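Local coordinates for 3-dehydroquinate dehydratase (Aquifex aeolicus, PDB 2EGZ), which catalyses the cis-dehydration of 3-dehydroquinate to 3-dehydroshikimate, the third step of the chorismate pathway to aromatic amino acids, through a Schiff-base intermediate, at residues Thr37-Val42 with Phe77-Pro82; Thr87-Glu90 with Gly95-Val98; Glu151-Leu156 with Gly176-Leu181. All blocks are in the same frame, centred on the assembly; numbering follows the deposited sequence.

In the fold
Followed from the N terminus, the three contacts come in series along a (beta/alpha)8, or TIM, barrel; none nests in or crosses another. Contact 1 closes a loop of 34 residues holding strand 55-59 and joins two successive outer helices. Contact 2 closes a short connection, with four residues between its segments, bringing the start of helix 94-107 back onto strand 86-90. These two meet: Ser81 OG lies 3.1 Å from Thr87 OG1, a probable hydrogen bond, and Phe77 CE2 packs 3.8 Å from Ile89 CD1. Contact 3 spans 19 residues, strand 168-172 among them, and joins helix 150-160 to the turn leading into helix 179-182, on the opposite side of the chain's centre from contact 1.

Contact 1: Thr37-Val42 with Phe77-Pro82; sequences TSLNYV and FEELSP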
ATOM      1  N   THR B  37     -11.895  -8.740 -19.432  1.00 28.90           N
ATOM      2  CA  THR B  37     -11.191  -7.459 -19.415  1.00 29.14           C
ATOM      3  C   THR B  37     -10.508  -7.104 -20.728  1.00 29.03           C
ATOM      4  O   THR B  37      -9.613  -6.258 -20.759  1.00 29.01           O
ATOM      5  CB  THR B  37     -10.134  -7.392 -18.280  1.00 28.48           C
ATOM      6  OG1 THR B  37      -9.142  -8.408 -18.473  1.00 28.03           O
ATOM      7  CG2 THR B  37     -10.798  -7.576 -16.928  1.00 26.89           C
ATOM      8  N   SER B  38     -10.932  -7.739 -21.817  1.00 28.38           N
ATOM      9  CA  SER B  38     -10.347  -7.446 -23.118  1.00 27.50           C
ATOM     10  C   SER B  38     -10.596  -5.976 -23.446  1.00 27.59           C
ATOM     11  O   SER B  38     -11.610  -5.411 -23.039  1.00 27.33           O
ATOM     12  CB  SER B  38     -10.967  -8.340 -24.197  1.00 28.12           C
ATOM     13  OG  SER B  38     -12.380  -8.224 -24.214  1.00 29.14           O
ATOM     14  N   LEU B  39      -9.673  -5.363 -24.179  1.00 26.19           N
ATOM     15  CA  LEU B  39      -9.799  -3.957 -24.536  1.00 27.49           C
ATOM     16  C   LEU B  39     -11.110  -3.616 -25.235  1.00 28.72           C
ATOM     17  O   LEU B  39     -11.650  -2.522 -25.051  1.00 26.87           O
ATOM     18  CB  LEU B  39      -8.632  -3.522 -25.426  1.00 27.70           C
ATOM     19  CG  LEU B  39      -7.208  -3.613 -24.865  1.00 28.01           C
ATOM     20  CD1 LEU B  39      -6.229  -3.052 -25.896  1.00 25.95           C
ATOM     21  CD2 LEU B  39      -7.106  -2.839 -23.556  1.00 28.36           C
ATOM     22  N   ASN B  40     -11.631  -4.541 -26.035  1.00 27.93           N
ATOM     23  CA  ASN B  40     -12.868  -4.266 -26.749  1.00 28.01           C
ATOM     24  C   ASN B  40     -14.095  -4.371 -25.863  1.00 27.54           C
ATOM     25  O   ASN B  40     -14.992  -3.529 -25.937  1.00 27.68           O
ATOM     26  CB  ASN B  40     -13.031  -5.207 -27.942  1.00 30.25           C
ATOM     27  CG  ASN B  40     -14.222  -4.836 -28.800  1.00 31.72           C
ATOM     28  OD1 ASN B  40     -14.273  -3.743 -29.359  1.00 32.01           O
ATOM     29  ND2 ASN B  40     -15.191  -5.738 -28.898  1.00 33.87           N
ATOM     30  N   TYR B  41     -14.137  -5.407 -25.032  1.00 24.83           N
ATOM     31  CA  TYR B  41     -15.263  -5.611 -24.135  1.00 25.97           C
ATOM     32  C   TYR B  41     -15.461  -4.383 -23.254  1.00 24.56           C
ATOM     33  O   TYR B  41     -16.578  -3.895 -23.101  1.00 25.57           O
ATOM     34  CB  TYR B  41     -15.023  -6.833 -23.248  1.00 26.41           C
ATOM     35  CG  TYR B  41     -16.223  -7.241 -22.419  1.00 28.40           C
ATOM     36  CD1 TYR B  41     -17.337  -7.838 -23.013  1.00 28.65           C
ATOM     37  CD2 TYR B  41     -16.238  -7.046 -21.037  1.00 28.82           C
ATOM     38  CE1 TYR B  41     -18.434  -8.238 -22.249  1.00 30.07           C
ATOM     39  CE2 TYR B  41     -17.330  -7.440 -20.266  1.00 30.14           C
ATOM     40  CZ  TYR B  41     -18.423  -8.037 -20.877  1.00 29.56           C
ATOM     41  OH  TYR B  41     -19.493  -8.440 -20.111  1.00 32.44           O
ATOM     42  N   VAL B  42     -14.372  -3.883 -22.680  1.00 22.36           N
ATOM     43  CA  VAL B  42     -14.457  -2.720 -21.804  1.00 21.27           C
ATOM     44  C   VAL B  42     -14.759  -1.451 -22.594  1.00 20.74           C
ATOM     45  O   VAL B  42     -15.531  -0.607 -22.143  1.00 20.60           O
ATOM     46  CB  VAL B  42     -13.159  -2.529 -20.993  1.00 19.98           C
ATOM     47  CG1 VAL B  42     -13.351  -1.416 -19.972  1.00 16.91           C
ATOM     48  CG2 VAL B  42     -12.802  -3.831 -20.277  1.00 18.58           C
ATOM     49  N   PHE B  77      -5.791   1.116 -19.234  1.00 23.16           N
ATOM     50  CA  PHE B  77      -5.662   2.538 -18.925  1.00 23.53           C
ATOM     51  C   PHE B  77      -5.125   3.312 -20.127  1.00 24.49           C
ATOM     52  O   PHE B  77      -5.660   4.361 -20.494  1.00 23.86           O
ATOM     53  CB  PHE B  77      -4.721   2.756 -17.733  1.00 21.73           C
ATOM     54  CG  PHE B  77      -5.333   2.429 -16.400  1.00 20.46           C
ATOM     55  CD1 PHE B  77      -6.590   2.918 -16.056  1.00 18.17           C
ATOM     56  CD2 PHE B  77      -4.633   1.669 -15.468  1.00 20.77           C
ATOM     57  CE1 PHE B  77      -7.140   2.657 -14.811  1.00 17.95           C
ATOM     58  CE2 PHE B  77      -5.177   1.402 -14.213  1.00 19.92           C
ATOM     59  CZ  PHE B  77      -6.437   1.901 -13.887  1.00 17.53           C
ATOM     60  N   GLU B  78      -4.062   2.792 -20.732  1.00 25.14           N
ATOM     61  CA  GLU B  78      -3.446   3.433 -21.887  1.00 26.48           C
ATOM     62  C   GLU B  78      -4.451   3.657 -23.005  1.00 25.21           C
ATOM     63  O   GLU B  78      -4.527   4.741 -23.577  1.00 25.73           O
ATOM     64  CB  GLU B  78      -2.298   2.574 -22.428  1.00 27.69           C
ATOM     65  CG  GLU B  78      -1.233   2.227 -21.410  1.00 31.09           C
ATOM     66  CD  GLU B  78      -0.072   1.464 -22.026  1.00 34.49           C
ATOM     67  OE1 GLU B  78      -0.317   0.429 -22.687  1.00 34.22           O
ATOM     68  OE2 GLU B  78       1.085   1.901 -21.844  1.00 35.19           O
ATOM     69  N   GLU B  79      -5.227   2.623 -23.302  1.00 26.09           N
ATOM     70  CA  GLU B  79      -6.209   2.680 -24.375  1.00 27.31           C
ATOM     71  C   GLU B  79      -7.563   3.300 -24.044  1.00 25.77           C
ATOM     72  O   GLU B  79      -8.168   3.955 -24.890  1.00 26.17           O
ATOM     73  CB  GLU B  79      -6.445   1.271 -24.923  1.00 30.22           C
ATOM     74  CG  GLU B  79      -5.189   0.594 -25.444  1.00 34.12           C
ATOM     75  CD  GLU B  79      -4.488   1.424 -26.496  1.00 35.84           C
ATOM     76  OE1 GLU B  79      -5.147   1.812 -27.484  1.00 37.41           O
ATOM     77  OE2 GLU B  79      -3.278   1.686 -26.334  1.00 38.25           O
ATOM     78  N   LEU B  80      -8.041   3.105 -22.820  1.00 24.25           N
ATOM     79  CA  LEU B  80      -9.354   3.615 -22.451  1.00 21.93           C
ATOM     80  C   LEU B  80      -9.433   4.923 -21.664  1.00 21.23           C
ATOM     81  O   LEU B  80     -10.470   5.584 -21.678  1.00 21.14           O
ATOM     82  CB  LEU B  80     -10.126   2.523 -21.708  1.00 22.83           C
ATOM     83  CG  LEU B  80     -10.256   1.208 -22.486  1.00 23.65           C
ATOM     84  CD1 LEU B  80     -10.989   0.180 -21.641  1.00 24.88           C
ATOM     85  CD2 LEU B  80     -11.003   1.452 -23.791  1.00 25.30           C
ATOM     86  N   SER B  81      -8.364   5.305 -20.976  1.00 20.44           N
ATOM     87  CA  SER B  81      -8.402   6.554 -20.219  1.00 20.27           C
ATOM     88  C   SER B  81      -8.725   7.758 -21.106  1.00 19.56           C
ATOM     89  O   SER B  81      -9.396   8.698 -20.674  1.00 19.89           O
ATOM     90  CB  SER B  81      -7.079   6.776 -19.488  1.00 21.37           C
ATOM     91  OG  SER B  81      -6.948   5.839 -18.431  1.00 25.15           O
ATOM     92  N   PRO B  82      -8.239   7.757 -22.358  1.00 18.66           N
ATOM     93  CA  PRO B  82      -8.545   8.898 -23.227  1.00 19.42           C
ATOM     94  C   PRO B  82     -10.026   8.930 -23.610  1.00 19.36           C
ATOM     95  O   PRO B  82     -10.528   9.934 -24.119  1.00 20.28           O
ATOM     96  CB  PRO B  82      -7.658   8.650 -24.449  1.00 20.61           C
ATOM     97  CG  PRO B  82      -6.493   7.890 -23.886  1.00 19.03           C
ATOM     98  CD  PRO B  82      -7.173   6.923 -22.941  1.00 19.50           C
TER
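Val42 and Leu80 form the apolar heart of this contact between two outer helices of the TIM barrel. Their branched side chains cross obliquely, and Val42 CG1 comes within 3.3 Å of Leu80 CD1, tighter than usual for two methyls. The valine turns this branch anti to its own backbone N (chi1 -173°), while Leu80 extends its CD1 far enough to lie against Val42 CB as well, at 3.5 Å. A compact valine facing a longer leucine suits this close fit, the leucine supplying the reach. Leu80 CD2 also lies 4.2 Å from the carbonyl oxygen Leu39 O, a looser packing contact.

Nearer the surface the packing becomes mixed. Leu39 CD1 rests 3.8 Å from Glu79 CG, so the acid contributes its aliphatic part. The Glu79 chain bends at chi2 (-55°) and carries its carboxylate beyond that methylene, farther from the leucine; glutamate thus serves both the packing and the exposed surface.

Polar groups find partners within their own segment or elsewhere in the chain. Ser38 is the N-cap of helix 39-51, its OG accepting a weak bond from Tyr41 N at 3.4 Å, and it also bonds to Asp36.

Leu76 of helix 73-80 extends the apolar seam to Leu39 and Val42, Leu80 continues inward onto Leu58 of strand 55-59, and helix 94-107 covers Phe77 and Ser81 from the next position around the barrel.

Contact 2: Thr87-Glu90 with Gly95-Val98; sequences TDIE and GLLV
Ile89 divides its side chain between two leucines, fastening the start of helix 94-107 to strand 86-90 within the beta-alpha-beta crossover that leads on to strand 110-117. Its outer methyl CD1 meets Leu96 CD1 at 3.9 Å, the two side chains crossing at about a right angle. Its other branch turns to the next leucine: CG2 lies 3.8 Å from Leu97 CD2, in an oblique approach. Beta-branched isoleucine suits the place, because CG1 set anti to the backbone N (chi1 -177°) sends the longer arm one way and leaves CG2 for the second partner. The two leucines stand on consecutive residues of the helix start, and their long side chains reach the same strand residue.

Outside this first shell, Ile89 also packs on Leu111 and Ile113 of strand 110-117, which places the small seam in the layer between the barrel sheet and its helices. Leu97 continues onto Leu91 and Tyr137, and Leu96 lies against Glu74 of helix 73-80. Backbone bonds from Ile89 to Ile112 and Ser114 fix the strand from which the side chain rises.

Glu90, at the strand end, leads towards the active site: OE2 accepts from Ser62 N, OE1 bonds to Ser93 OG, and its side chain lies by Arg61, which binds 3-dehydroquinate. Its backbone carbonyl still serves the packing, with Glu90 O 3.7 Å from Leu97 CD2.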
ATOM      1  N   THR B  87     -10.892   8.721 -14.767  1.00 13.06           N
ATOM      2  CA  THR B  87     -10.125   7.501 -14.574  1.00 13.89           C
ATOM      3  C   THR B  87      -9.726   7.552 -13.102  1.00 13.98           C
ATOM      4  O   THR B  87      -9.203   8.564 -12.629  1.00 14.01           O
ATOM      5  CB  THR B  87      -8.851   7.440 -15.438  1.00 15.14           C
ATOM      6  OG1 THR B  87      -9.207   7.228 -16.811  1.00 14.95           O
ATOM      7  CG2 THR B  87      -7.959   6.296 -14.970  1.00 14.69           C
ATOM      8  N   ASP B  88     -10.013   6.481 -12.374  1.00 12.06           N
ATOM      9  CA  ASP B  88      -9.675   6.409 -10.957  1.00 14.15           C
ATOM     10  C   ASP B  88      -8.470   5.489 -10.798  1.00 13.50           C
ATOM     11  O   ASP B  88      -8.549   4.300 -11.101  1.00 14.36           O
ATOM     12  CB  ASP B  88     -10.865   5.855 -10.154  1.00 12.03           C
ATOM     13  CG  ASP B  88     -10.587   5.776  -8.655  1.00 15.69           C
ATOM     14  OD1 ASP B  88      -9.443   5.445  -8.272  1.00 15.98           O
ATOM     15  OD2 ASP B  88     -11.518   6.025  -7.851  1.00 15.96           O
ATOM     16  N   ILE B  89      -7.355   6.048 -10.340  1.00 13.86           N
ATOM     17  CA  ILE B  89      -6.142   5.269 -10.118  1.00 14.82           C
ATOM     18  C   ILE B  89      -5.778   5.437  -8.642  1.00 16.20           C
ATOM     19  O   ILE B  89      -5.993   6.499  -8.069  1.00 15.81           O
ATOM     20  CB  ILE B  89      -4.981   5.768 -11.018  1.00 14.05           C
ATOM     21  CG1 ILE B  89      -3.735   4.892 -10.820  1.00 14.97           C
ATOM     22  CG2 ILE B  89      -4.668   7.219 -10.709  1.00 16.15           C
ATOM     23  CD1 ILE B  89      -3.924   3.447 -11.239  1.00 16.02           C
ATOM     24  N   GLU B  90      -5.249   4.387  -8.021  1.00 16.15           N
ATOM     25  CA  GLU B  90      -4.882   4.471  -6.609  1.00 16.99           C
ATOM     26  C   GLU B  90      -3.601   5.272  -6.426  1.00 16.70           C
ATOM     27  O   GLU B  90      -2.669   5.167  -7.231  1.00 17.56           O
ATOM     28  CB  GLU B  90      -4.669   3.077  -6.009  1.00 18.07           C
ATOM     29  CG  GLU B  90      -5.815   2.085  -6.178  1.00 20.93           C
ATOM     30  CD  GLU B  90      -5.938   1.558  -7.595  1.00 22.11           C
ATOM     31  OE1 GLU B  90      -4.920   1.546  -8.324  1.00 21.43           O
ATOM     32  OE2 GLU B  90      -7.052   1.139  -7.973  1.00 22.24           O
ATOM     33  N   GLY B  95       3.656   4.156  -9.898  1.00 30.77           N
ATOM     34  CA  GLY B  95       4.216   4.009 -11.233  1.00 30.86           C
ATOM     35  C   GLY B  95       3.319   4.383 -12.404  1.00 30.29           C
ATOM     36  O   GLY B  95       3.803   4.556 -13.525  1.00 29.65           O
ATOM     37  N   LEU B  96       2.018   4.513 -12.156  1.00 29.15           N
ATOM     38  CA  LEU B  96       1.072   4.855 -13.217  1.00 27.57           C
ATOM     39  C   LEU B  96       0.546   6.285 -13.137  1.00 27.16           C
ATOM     40  O   LEU B  96      -0.050   6.783 -14.091  1.00 28.02           O
ATOM     41  CB  LEU B  96      -0.113   3.885 -13.188  1.00 26.24           C
ATOM     42  CG  LEU B  96       0.208   2.405 -13.406  1.00 26.71           C
ATOM     43  CD1 LEU B  96      -1.021   1.560 -13.136  1.00 26.95           C
ATOM     44  CD2 LEU B  96       0.699   2.195 -14.830  1.00 26.15           C
ATOM     45  N   LEU B  97       0.784   6.950 -12.010  1.00 27.08           N
ATOM     46  CA  LEU B  97       0.297   8.314 -11.801  1.00 25.36           C
ATOM     47  C   LEU B  97       0.675   9.349 -12.864  1.00 24.96           C
ATOM     48  O   LEU B  97      -0.205   9.931 -13.507  1.00 24.19           O
ATOM     49  CB  LEU B  97       0.731   8.817 -10.418  1.00 24.99           C
ATOM     50  CG  LEU B  97       0.241   8.034  -9.192  1.00 23.50           C
ATOM     51  CD1 LEU B  97       0.776   8.687  -7.929  1.00 20.09           C
ATOM     52  CD2 LEU B  97      -1.283   7.996  -9.161  1.00 24.19           C
ATOM     53  N   VAL B  98       1.970   9.593 -13.044  1.00 23.17           N
ATOM     54  CA  VAL B  98       2.415  10.580 -14.030  1.00 23.26           C
ATOM     55  C   VAL B  98       1.898  10.222 -15.418  1.00 22.13           C
ATOM     56  O   VAL B  98       1.437  11.083 -16.165  1.00 22.21           O
ATOM     57  CB  VAL B  98       3.959  10.671 -14.078  1.00 23.90           C
ATOM     58  CG1 VAL B  98       4.392  11.676 -15.135  1.00 24.99           C
ATOM     59  CG2 VAL B  98       4.497  11.070 -12.712  1.00 23.39           C
TER

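Contact 3: Glu151-Leu156 with Gly176-Leu181; sequences EDVARL and GKISRL
Gly176 O is gripped twice by Ser179, whose CB packs on Val153 across the contact. Ser179 OG donates to it at 2.6 Å, lying in the carbonyl plane with a C=O...O angle of 149°, and Ser179 N donates to Gly176 O at 2.7 Å. The pair of bonds tightens the turn leading into helix 179-182, on the outside of the TIM barrel. With chi1 at 75°, OG sits between the backbone N and the carbonyl carbon, from where it reaches back to Gly176 while also bonding to Ser171 N of strand 168-172; a small hydroxyl residue suits this double duty.

Val153, from helix 150-160, fits against this turn with both methyls, as a compact beta-branched residue can. Cutting it back to an alanine is likely to open a gap beside Gly176 and Ser179, and the turn might then shift against the helix.

Arg180, the residue after Ser179 on the short helix, binds 3-dehydroquinate; here its NH2 bonds to a tartrate, probably from the crystallisation liquor. The valine thus packs against the turn just ahead of a substrate-binding residue, without touching that residue itself. Its CG2 rests on backbone, 3.6 Å from Gly176 CA. CG1 stands over the other part of the turn, 4.0 Å from Ser179 CB; the CG2 methyl of Ile178 is equally near to Val153 CG1, the isoleucine crossing at about a right angle and the rest of it running off from the valine.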
ATOM      1  N   GLU B 151     -17.354  10.475  15.483  1.00 15.25           N
ATOM      2  CA  GLU B 151     -16.206  11.379  15.570  1.00 16.16           C
ATOM      3  C   GLU B 151     -15.311  11.225  14.335  1.00 13.56           C
ATOM      4  O   GLU B 151     -14.741  12.202  13.847  1.00 13.76           O
ATOM      5  CB  GLU B 151     -15.367  11.064  16.813  1.00 19.99           C
ATOM      6  CG  GLU B 151     -16.153  10.689  18.065  1.00 29.01           C
ATOM      7  CD  GLU B 151     -16.988  11.827  18.609  1.00 31.98           C
ATOM      8  OE1 GLU B 151     -16.462  12.956  18.697  1.00 35.54           O
ATOM      9  OE2 GLU B 151     -18.164  11.588  18.965  1.00 36.00           O
ATOM     10  N   ASP B 152     -15.179   9.993  13.842  1.00 12.79           N
ATOM     11  CA  ASP B 152     -14.346   9.717  12.667  1.00 12.82           C
ATOM     12  C   ASP B 152     -14.901  10.400  11.423  1.00 11.09           C
ATOM     13  O   ASP B 152     -14.147  10.788  10.528  1.00 11.77           O
ATOM     14  CB  ASP B 152     -14.257   8.208  12.383  1.00 12.84           C
ATOM     15  CG  ASP B 152     -13.256   7.490  13.269  1.00 15.47           C
ATOM     16  OD1 ASP B 152     -12.352   8.152  13.828  1.00 14.30           O
ATOM     17  OD2 ASP B 152     -13.363   6.248  13.382  1.00 14.68           O
ATOM     18  N   VAL B 153     -16.221  10.524  11.361  1.00 10.37           N
ATOM     19  CA  VAL B 153     -16.873  11.158  10.217  1.00  9.74           C
ATOM     20  C   VAL B 153     -16.615  12.654  10.272  1.00  9.83           C
ATOM     21  O   VAL B 153     -16.149  13.251   9.306  1.00  8.94           O
ATOM     22  CB  VAL B 153     -18.397  10.918  10.238  1.00 10.61           C
ATOM     23  CG1 VAL B 153     -19.039  11.514   8.986  1.00 11.72           C
ATOM     24  CG2 VAL B 153     -18.683   9.429  10.334  1.00 12.20           C
ATOM     25  N   ALA B 154     -16.907  13.254  11.421  1.00  8.24           N
ATOM     26  CA  ALA B 154     -16.701  14.681  11.608  1.00  9.92           C
ATOM     27  C   ALA B 154     -15.247  15.045  11.317  1.00 10.06           C
ATOM     28  O   ALA B 154     -14.968  16.048  10.657  1.00 11.01           O
ATOM     29  CB  ALA B 154     -17.074  15.069  13.043  1.00 11.89           C
ATOM     30  N   ARG B 155     -14.324  14.216  11.802  1.00  9.93           N
ATOM     31  CA  ARG B 155     -12.895  14.454  11.620  1.00 11.40           C
ATOM     32  C   ARG B 155     -12.480  14.436  10.150  1.00 10.07           C
ATOM     33  O   ARG B 155     -11.791  15.343   9.683  1.00  9.41           O
ATOM     34  CB  ARG B 155     -12.094  13.416  12.420  1.00 12.74           C
ATOM     35  CG  ARG B 155     -10.605  13.721  12.548  1.00 14.03           C
ATOM     36  CD  ARG B 155      -9.995  12.939  13.712  1.00 14.78           C
ATOM     37  NE  ARG B 155     -10.115  11.491  13.541  1.00 13.92           N
ATOM     38  CZ  ARG B 155      -9.362  10.764  12.719  1.00 13.25           C
ATOM     39  NH1 ARG B 155      -9.548   9.453  12.633  1.00 14.09           N
ATOM     40  NH2 ARG B 155      -8.423  11.345  11.982  1.00 13.52           N
ATOM     41  N   LEU B 156     -12.899  13.410   9.417  1.00 10.72           N
ATOM     42  CA  LEU B 156     -12.557  13.322   8.000  1.00  9.64           C
ATOM     43  C   LEU B 156     -13.042  14.562   7.258  1.00  9.78           C
ATOM     44  O   LEU B 156     -12.304  15.161   6.471  1.00 11.91           O
ATOM     45  CB  LEU B 156     -13.197  12.084   7.358  1.00  9.14           C
ATOM     46  CG  LEU B 156     -13.058  12.010   5.826  1.00  8.61           C
ATOM     47  CD1 LEU B 156     -11.582  11.874   5.458  1.00  8.36           C
ATOM     48  CD2 LEU B 156     -13.860  10.833   5.271  1.00  6.38           C
ATOM     49  N   GLY B 176     -20.640   6.371   8.883  1.00 14.79           N
ATOM     50  CA  GLY B 176     -20.406   7.376   7.860  1.00 14.93           C
ATOM     51  C   GLY B 176     -21.474   7.662   6.821  1.00 13.73           C
ATOM     52  O   GLY B 176     -21.261   8.505   5.951  1.00 12.51           O
ATOM     53  N   LYS B 177     -22.614   6.988   6.904  1.00 13.34           N
ATOM     54  CA  LYS B 177     -23.678   7.192   5.924  1.00 12.96           C
ATOM     55  C   LYS B 177     -23.962   8.668   5.636  1.00 13.80           C
ATOM     56  O   LYS B 177     -24.118   9.069   4.478  1.00 12.20           O
ATOM     57  CB  LYS B 177     -24.961   6.493   6.390  1.00 13.49           C
ATOM     58  CG  LYS B 177     -26.015   6.357   5.302  1.00 16.05           C
ATOM     59  CD  LYS B 177     -27.165   5.458   5.750  1.00 15.54           C
ATOM     60  CE  LYS B 177     -28.125   5.184   4.599  1.00 16.80           C
ATOM     61  NZ  LYS B 177     -29.267   4.313   5.020  1.00 15.77           N
ATOM     62  N   ILE B 178     -24.024   9.477   6.688  1.00 11.53           N
ATOM     63  CA  ILE B 178     -24.300  10.899   6.529  1.00 12.38           C
ATOM     64  C   ILE B 178     -23.265  11.614   5.652  1.00 12.68           C
ATOM     65  O   ILE B 178     -23.584  12.616   5.007  1.00 12.47           O
ATOM     66  CB  ILE B 178     -24.376  11.604   7.913  1.00 12.41           C
ATOM     67  CG1 ILE B 178     -24.789  13.067   7.743  1.00 14.02           C
ATOM     68  CG2 ILE B 178     -23.033  11.523   8.610  1.00 13.36           C
ATOM     69  CD1 ILE B 178     -26.116  13.251   7.035  1.00 14.22           C
ATOM     70  N   SER B 179     -22.036  11.096   5.613  1.00 11.39           N
ATOM     71  CA  SER B 179     -20.984  11.719   4.810  1.00 11.04           C
ATOM     72  C   SER B 179     -21.301  11.644   3.317  1.00  9.74           C
ATOM     73  O   SER B 179     -20.806  12.445   2.526  1.00 10.22           O
ATOM     74  CB  SER B 179     -19.632  11.042   5.062  1.00 10.92           C
ATOM     75  OG  SER B 179     -19.569   9.773   4.426  1.00 11.54           O
ATOM     76  N   ARG B 180     -22.123  10.680   2.931  1.00  9.81           N
ATOM     77  CA  ARG B 180     -22.470  10.525   1.523  1.00 10.69           C
ATOM     78  C   ARG B 180     -23.365  11.662   1.044  1.00 10.91           C
ATOM     79  O   ARG B 180     -23.400  11.983  -0.147  1.00 11.83           O
ATOM     80  CB  ARG B 180     -23.143   9.165   1.303  1.00 10.68           C
ATOM     81  CG  ARG B 180     -22.214   8.001   1.638  1.00  9.79           C
ATOM     82  CD  ARG B 180     -22.854   6.656   1.336  1.00 10.55           C
ATOM     83  NE  ARG B 180     -21.967   5.553   1.697  1.00 10.89           N
ATOM     84  CZ  ARG B 180     -20.983   5.091   0.930  1.00 13.02           C
ATOM     85  NH1 ARG B 180     -20.747   5.626  -0.263  1.00 13.20           N
ATOM     86  NH2 ARG B 180     -20.226   4.097   1.363  1.00 11.58           N
ATOM     87  N   LEU B 181     -24.077  12.283   1.980  1.00 10.82           N
ATOM     88  CA  LEU B 181     -24.952  13.400   1.649  1.00 10.37           C
ATOM     89  C   LEU B 181     -24.305  14.734   2.015  1.00 12.26           C
ATOM     90  O   LEU B 181     -24.321  15.682   1.223  1.00 13.23           O
ATOM     91  CB  LEU B 181     -26.284  13.264   2.392  1.00 12.10           C
ATOM     92  CG  LEU B 181     -27.237  14.459   2.276  1.00 12.49           C
ATOM     93  CD1 LEU B 181     -27.600  14.681   0.814  1.00 13.55           C
ATOM     94  CD2 LEU B 181     -28.488  14.203   3.097  1.00 13.25           C
TER